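Local coordinates for DNA-directed RNA polymerase subunit L (Thermoplasma acidophilum, PDB 1XPP), which serves as a small, non-catalytic assembly subunit of the archaeal RNA polymerase, which transcribes DNA into RNA, and belongs to the Rpo11/RPB11 family, at the interface of chains A and B. Coordinates in Å, arbitrary orientation; residue numbers count along the deposited sequence, not the author numbering. Chains: chain A/B, DNA-directed RNA polymerase subunit L.

Contact 1: the interface of chains A and B. Residues chain A 10-13, 27, 30; chain B 92, 95-96.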
# COMPACT_ATOMS: atom_id res chain seq x y z
N GLU A 10 10.33 8.67 -36.35
CA GLU A 10 10.84 8.38 -35.00
C GLU A 10 10.51 9.53 -34.07
O GLU A 10 10.42 10.68 -34.51
CB GLU A 10 12.38 8.18 -35.02
CG GLU A 10 13.17 9.40 -35.60
CD GLU A 10 14.42 9.82 -34.78
OE1 GLU A 10 15.05 10.83 -35.19
OE2 GLU A 10 14.76 9.20 -33.74
N SER A 11 10.34 9.23 -32.78
CA SER A 11 10.33 10.26 -31.76
C SER A 11 11.75 10.75 -31.66
O SER A 11 12.69 9.96 -31.80
CB SER A 11 9.90 9.71 -30.39
OG SER A 11 8.61 9.15 -30.47
N SER A 12 11.92 12.04 -31.42
CA SER A 12 13.24 12.57 -31.16
C SER A 12 13.10 13.79 -30.26
O SER A 12 11.98 14.18 -29.90
CB SER A 12 13.95 12.92 -32.47
OG SER A 12 13.19 13.88 -33.18
N LEU A 13 14.24 14.36 -29.88
CA LEU A 13 14.26 15.52 -29.01
C LEU A 13 15.54 16.34 -29.13
O LEU A 13 16.60 15.83 -29.53
CB LEU A 13 13.91 15.16 -27.56
CG LEU A 13 14.79 14.13 -26.83
CD1 LEU A 13 16.05 14.83 -26.29
CD2 LEU A 13 14.01 13.53 -25.72
N MET A 27 10.26 18.46 -27.95
CA MET A 27 9.87 17.06 -28.00
C MET A 27 9.12 16.74 -29.28
O MET A 27 8.05 17.30 -29.54
CB MET A 27 8.98 16.74 -26.79
CG MET A 27 9.50 17.24 -25.49
SD MET A 27 11.05 16.46 -24.94
CE MET A 27 10.46 14.77 -24.61
N TYR A 30 6.31 12.76 -30.02
CA TYR A 30 5.95 12.03 -28.82
C TYR A 30 4.44 12.03 -28.62
O TYR A 30 3.73 13.01 -28.96
CB TYR A 30 6.65 12.60 -27.60
CG TYR A 30 8.07 12.12 -27.46
CD1 TYR A 30 9.14 12.86 -27.94
CD2 TYR A 30 8.33 10.90 -26.83
CE1 TYR A 30 10.45 12.38 -27.81
CE2 TYR A 30 9.64 10.42 -26.69
CZ TYR A 30 10.69 11.16 -27.18
OH TYR A 30 11.98 10.63 -27.01
N LEU B 92 12.71 7.13 -24.02
CA LEU B 92 12.69 8.56 -23.69
C LEU B 92 13.96 8.96 -22.91
O LEU B 92 14.59 10.00 -23.24
CB LEU B 92 11.44 8.90 -22.86
CG LEU B 92 11.26 10.34 -22.37
CD1 LEU B 92 11.18 11.32 -23.55
CD2 LEU B 92 10.08 10.46 -21.46
N GLN B 95 17.12 8.93 -25.09
CA GLN B 95 17.17 10.12 -25.95
C GLN B 95 17.57 11.37 -25.20
O GLN B 95 18.39 12.15 -25.71
CB GLN B 95 15.81 10.33 -26.62
CG GLN B 95 15.55 9.31 -27.69
CD GLN B 95 14.61 9.78 -28.76
OE1 GLN B 95 13.75 10.65 -28.54
NE2 GLN B 95 14.76 9.21 -29.96
N PHE B 96 16.97 11.59 -24.04
CA PHE B 96 17.36 12.68 -23.15
C PHE B 96 18.85 12.61 -22.81
O PHE B 96 19.55 13.59 -23.00
CB PHE B 96 16.56 12.72 -21.85
CG PHE B 96 15.26 13.52 -21.90
CD1 PHE B 96 15.26 14.88 -22.23
CD2 PHE B 96 14.06 12.92 -21.53
CE1 PHE B 96 14.06 15.64 -22.23
CE2 PHE B 96 12.86 13.66 -21.51
CZ PHE B 96 12.85 15.03 -21.87

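Contact 2: the interface of chains A and B. Residues chain A 92, 96; chain B 13, 25, 27, 38, 65, 78.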
# COMPACT_ATOMS: atom_id res chain seq x y z
N LEU A 92 6.08 -2.90 -12.65
CA LEU A 92 4.74 -3.38 -12.98
C LEU A 92 4.80 -4.67 -13.80
O LEU A 92 4.01 -5.59 -13.58
CB LEU A 92 4.00 -2.30 -13.78
CG LEU A 92 2.54 -2.60 -14.12
CD1 LEU A 92 1.67 -2.70 -12.86
CD2 LEU A 92 2.05 -1.52 -15.08
N PHE A 96 3.15 -8.18 -12.69
CA PHE A 96 2.20 -8.93 -13.51
C PHE A 96 2.72 -10.34 -13.80
O PHE A 96 1.98 -11.31 -13.66
CB PHE A 96 1.90 -8.20 -14.80
CG PHE A 96 0.73 -7.25 -14.71
CD1 PHE A 96 -0.57 -7.71 -14.40
CD2 PHE A 96 0.92 -5.89 -14.97
CE1 PHE A 96 -1.64 -6.81 -14.36
CE2 PHE A 96 -0.16 -4.99 -14.95
CZ PHE A 96 -1.43 -5.45 -14.62
N LEU B 13 -0.90 -6.20 -7.05
CA LEU B 13 -2.03 -6.57 -7.91
C LEU B 13 -2.38 -8.03 -7.77
O LEU B 13 -1.57 -8.81 -7.27
CB LEU B 13 -1.77 -6.20 -9.38
CG LEU B 13 -0.44 -6.63 -9.99
CD1 LEU B 13 -0.52 -8.06 -10.41
CD2 LEU B 13 -0.02 -5.76 -11.18
N VAL B 25 -8.22 -7.69 -12.96
CA VAL B 25 -7.12 -7.58 -12.04
C VAL B 25 -7.41 -6.46 -11.08
O VAL B 25 -7.77 -5.34 -11.52
CB VAL B 25 -5.78 -7.31 -12.81
CG1 VAL B 25 -4.59 -7.27 -11.85
CG2 VAL B 25 -5.55 -8.36 -13.88
N MET B 27 -5.99 -3.73 -8.64
CA MET B 27 -4.73 -2.98 -8.58
C MET B 27 -4.69 -2.03 -7.39
O MET B 27 -5.50 -1.10 -7.31
CB MET B 27 -4.44 -2.31 -9.94
CG MET B 27 -4.13 -3.40 -11.05
SD MET B 27 -3.78 -2.76 -12.63
CE MET B 27 -2.09 -2.26 -12.32
N LEU B 38 -2.17 2.61 -18.69
CA LEU B 38 -2.13 1.21 -19.04
C LEU B 38 -3.31 0.83 -19.95
O LEU B 38 -3.16 0.17 -20.98
CB LEU B 38 -2.14 0.37 -17.77
CG LEU B 38 -2.12 -1.12 -17.96
CD1 LEU B 38 -0.93 -1.56 -18.85
CD2 LEU B 38 -2.05 -1.75 -16.57
N ILE B 65 -8.91 -3.40 -13.24
CA ILE B 65 -8.92 -3.35 -14.69
C ILE B 65 -9.50 -4.63 -15.29
O ILE B 65 -9.35 -5.71 -14.73
CB ILE B 65 -7.51 -3.04 -15.31
CG1 ILE B 65 -6.48 -4.12 -15.00
CG2 ILE B 65 -7.00 -1.70 -14.88
CD1 ILE B 65 -5.22 -4.03 -15.93
N ILE B 78 -2.29 -7.60 -21.65
CA ILE B 78 -1.75 -6.77 -20.57
C ILE B 78 -0.20 -6.74 -20.65
O ILE B 78 0.42 -5.66 -20.64
CB ILE B 78 -2.20 -7.25 -19.18
CG1 ILE B 78 -3.72 -7.09 -19.08
CG2 ILE B 78 -1.37 -6.52 -18.07
CD1 ILE B 78 -4.26 -7.71 -17.84

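Contact 3: the interface of chains A and B. Residues chain A 33-34, 37, 85, 89; chain B 33, 37, 89.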
# COMPACT_ATOMS: atom_id res chain seq x y z
N THR A 33 0.05 11.65 -24.29
CA THR A 33 -0.10 11.01 -22.98
C THR A 33 1.26 10.88 -22.30
O THR A 33 1.38 11.15 -21.12
CB THR A 33 -0.80 9.64 -23.06
OG1 THR A 33 -2.16 9.86 -23.44
CG2 THR A 33 -0.81 8.95 -21.71
N LEU A 34 2.26 10.48 -23.07
CA LEU A 34 3.62 10.37 -22.54
C LEU A 34 4.10 11.73 -22.04
O LEU A 34 4.64 11.86 -20.94
CB LEU A 34 4.58 9.83 -23.60
CG LEU A 34 6.03 9.65 -23.11
CD1 LEU A 34 6.73 8.55 -23.86
CD2 LEU A 34 6.86 10.93 -23.21
N THR A 37 2.36 12.73 -18.77
CA THR A 37 2.91 11.99 -17.65
C THR A 37 4.30 12.46 -17.22
O THR A 37 4.59 12.53 -16.04
CB THR A 37 2.86 10.48 -17.91
OG1 THR A 37 3.67 10.12 -19.05
CG2 THR A 37 1.44 10.08 -18.20
N LEU A 85 9.80 6.80 -13.92
CA LEU A 85 8.71 6.32 -14.78
C LEU A 85 9.08 4.99 -15.42
O LEU A 85 8.23 4.06 -15.45
CB LEU A 85 8.33 7.34 -15.86
CG LEU A 85 7.55 8.57 -15.36
CD1 LEU A 85 7.61 9.72 -16.40
CD2 LEU A 85 6.10 8.20 -15.06
N TYR A 89 7.18 1.14 -14.66
CA TYR A 89 6.64 0.18 -15.61
C TYR A 89 7.45 -1.10 -15.63
O TYR A 89 6.91 -2.17 -15.90
CB TYR A 89 6.44 0.80 -16.99
CG TYR A 89 5.25 1.71 -16.98
CD1 TYR A 89 3.97 1.19 -17.12
CD2 TYR A 89 5.40 3.07 -16.75
CE1 TYR A 89 2.85 2.00 -17.06
CE2 TYR A 89 4.25 3.93 -16.70
CZ TYR A 89 3.00 3.37 -16.85
OH TYR A 89 1.89 4.20 -16.79
N THR B 33 -3.05 7.72 -12.66
CA THR B 33 -2.47 7.95 -13.98
C THR B 33 -1.91 6.68 -14.58
O THR B 33 -2.09 6.43 -15.75
CB THR B 33 -1.41 9.09 -13.97
OG1 THR B 33 -2.10 10.30 -13.63
CG2 THR B 33 -0.73 9.25 -15.36
N THR B 37 -3.20 5.11 -18.09
CA THR B 37 -2.19 4.98 -19.15
C THR B 37 -2.12 3.53 -19.63
O THR B 37 -2.04 3.25 -20.81
CB THR B 37 -0.80 5.46 -18.66
OG1 THR B 37 -0.92 6.84 -18.34
CG2 THR B 37 0.28 5.32 -19.74
N TYR B 89 9.27 4.70 -22.02
CA TYR B 89 9.93 5.54 -21.03
C TYR B 89 11.44 5.30 -21.01
O TYR B 89 12.23 6.25 -20.85
CB TYR B 89 9.30 5.36 -19.64
CG TYR B 89 7.91 5.99 -19.54
CD1 TYR B 89 6.77 5.19 -19.49
CD2 TYR B 89 7.76 7.38 -19.48
CE1 TYR B 89 5.49 5.74 -19.39
CE2 TYR B 89 6.46 7.95 -19.38
CZ TYR B 89 5.35 7.12 -19.34
OH TYR B 89 4.07 7.64 -19.22
O HOH W 1 2.33 6.67 -16.74

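Contact 1: the interface of chains A and B
B:Gln95, on helix 74-106, lays its amide along the segment of chain A that leads into strand 12-18. Its NE2 donates a hydrogen bond to the backbone carbonyl O of A:Ser11 at 2.9 Å, nearly straight at the hydrogen (165°). The acceptor lies close to the amide plane of the glutamine, while NE2 stands above the carbonyl plane of the serine. Glutamine suits this place because its long chain, extended beyond CG, carries the amide past A:Leu13 to the backbone of chain A. OE1 points at the phenol OH of A:Tyr30, but the modelled separation is too short to be real, so this link is doubtful; ring and amide planes lie 81° apart.

One turn away, CD1 of B:Leu92 touches the ring carbon CE2 of A:Tyr30 at 3.6 Å. CD2 of A:Leu13 packs on CB of B:Gln95 and sits over the face of the B:Phe96 ring, 3.9 Å from the centroid.

Behind this first shell, the A:Tyr30 ring is clamped within its own chain, with CB of A:Ser11 over the centre of one face and CE of A:Met27 toward the rim of the other. A:Met27, its unbranched chain bent at chi2 and chi3, also brings CE to 3.6 Å from CZ of B:Phe96.

Contact 2: the interface of chains A and B
A:Phe96 of helix 74-106 inserts its ring between B:Leu13 and B:Ile78, entering an apolar pocket of chain B formed by strands 12-19, 22-28 and 64-69 with helices 32-42 and 74-106. From CB, chi1 of -90° swings CG away from the carbonyl carbon and points the ring into this pocket. CG already lies between two methyls, with CD2 of B:Leu13 on one side and CG2 of B:Ile78 on the other. Both sit over the ring centre, each 3.6 Å from the centroid, making a CH-pi sandwich that should limit tilting of the ring. CD1 also approaches CD1 of B:Leu13, and CD2 of A:Phe96 lies between CG2 of B:Ile78 and CD2 of B:Leu13, both at 3.9 Å. Farther out, CE1 meets CG1 of B:Val25 at 3.9 Å, and CE2 faces CD2 of B:Leu38 at 4.1 Å. At the tip, CZ of A:Phe96 lies 3.6 Å from CG2 of B:Ile78 and 4.0 Å from CE of B:Met27, with B:Ile65 beyond.

A flat aromatic ring suits a slot between branched aliphatic chains, which offer methyls to its faces and rim alike, and methionine adapts its unbranched chain to the tip. One turn earlier on the helix, CD1 of A:Leu92 rests on CE of B:Met27 at 3.8 Å. Burial of this ring in the apolar core of chain B anchors the helix to the neighbouring subunit; this probably resembles how the protein pairs with its Rpb3-like partner in the polymerase.

Contact 3: the interface of chains A and B
B:Tyr89 meets A:Thr37 and A:Tyr89 near the two-fold axis, where helices 74-106 and 32-42 of both chains gather in this Rpb3/Rpb11-type dimerisation domain.

Among the polar links, the phenol OH of B:Tyr89 and the hydroxyl OG1 of A:Thr37 share a hydrogen bond of 2.5 Å; either hydroxyl could be the donor. OG1 lies at the edge of the tyrosine ring, in its plane. With chi1 at 62°, it sits between its own backbone N and carbonyl carbon and also donates to the backbone O of A:Leu34 at 2.8 Å. Threonine suits this place because its hydroxyl can join a partner to its own helix while its methyl packs. B:Thr37 adopts another rotamer, chi1 -63°, and donates instead to the backbone O of B:Thr33 at 2.9 Å. The symmetry is imperfect: OH of A:Tyr89 meets CB and CG2 of B:Thr37.

Water 1 links the two phenols, 2.5 Å from OH of A:Tyr89, in that ring's plane, and 3.2 Å from OH of B:Tyr89.

In the apolar contacts, the two rings lie nearly parallel but stepped and displaced, meeting rim to rim, CE2 of A:Tyr89 lying 3.5 Å from CE1 of B:Tyr89. CB of A:Leu85 stands over one B:Tyr89 face, toward its rim, and CD1 of A:Leu85 reaches CE2 of B:Tyr89. Tyrosine fits by offering these neighbours an apolar ring while its phenol reaches hydroxyl and water. CG2 of A:Thr37 touches CG2 of B:Thr33 at 3.7 Å.

Contact 3 lies in the middle, with its C-alpha centre about 14 Å from those of contact 1 and contact 2, which are themselves about 27 Å apart. Helix 74-106 runs through all three: its chain B copy serves contact 1, its chain A copy supplies the inserted residues of contact 2, where chain B adds B:Ile78 from the helix start, and both meet in contact 3. Helix 32-42 serves contacts 2 and 3. Contacts 1 and 2 are two-fold related, sharing residues 13, 27, 92 and 96 with the chains exchanged. The A/B pair of this deposited tetramer may mimic the heterodimer with the Rpb3-like subunit in the polymerase.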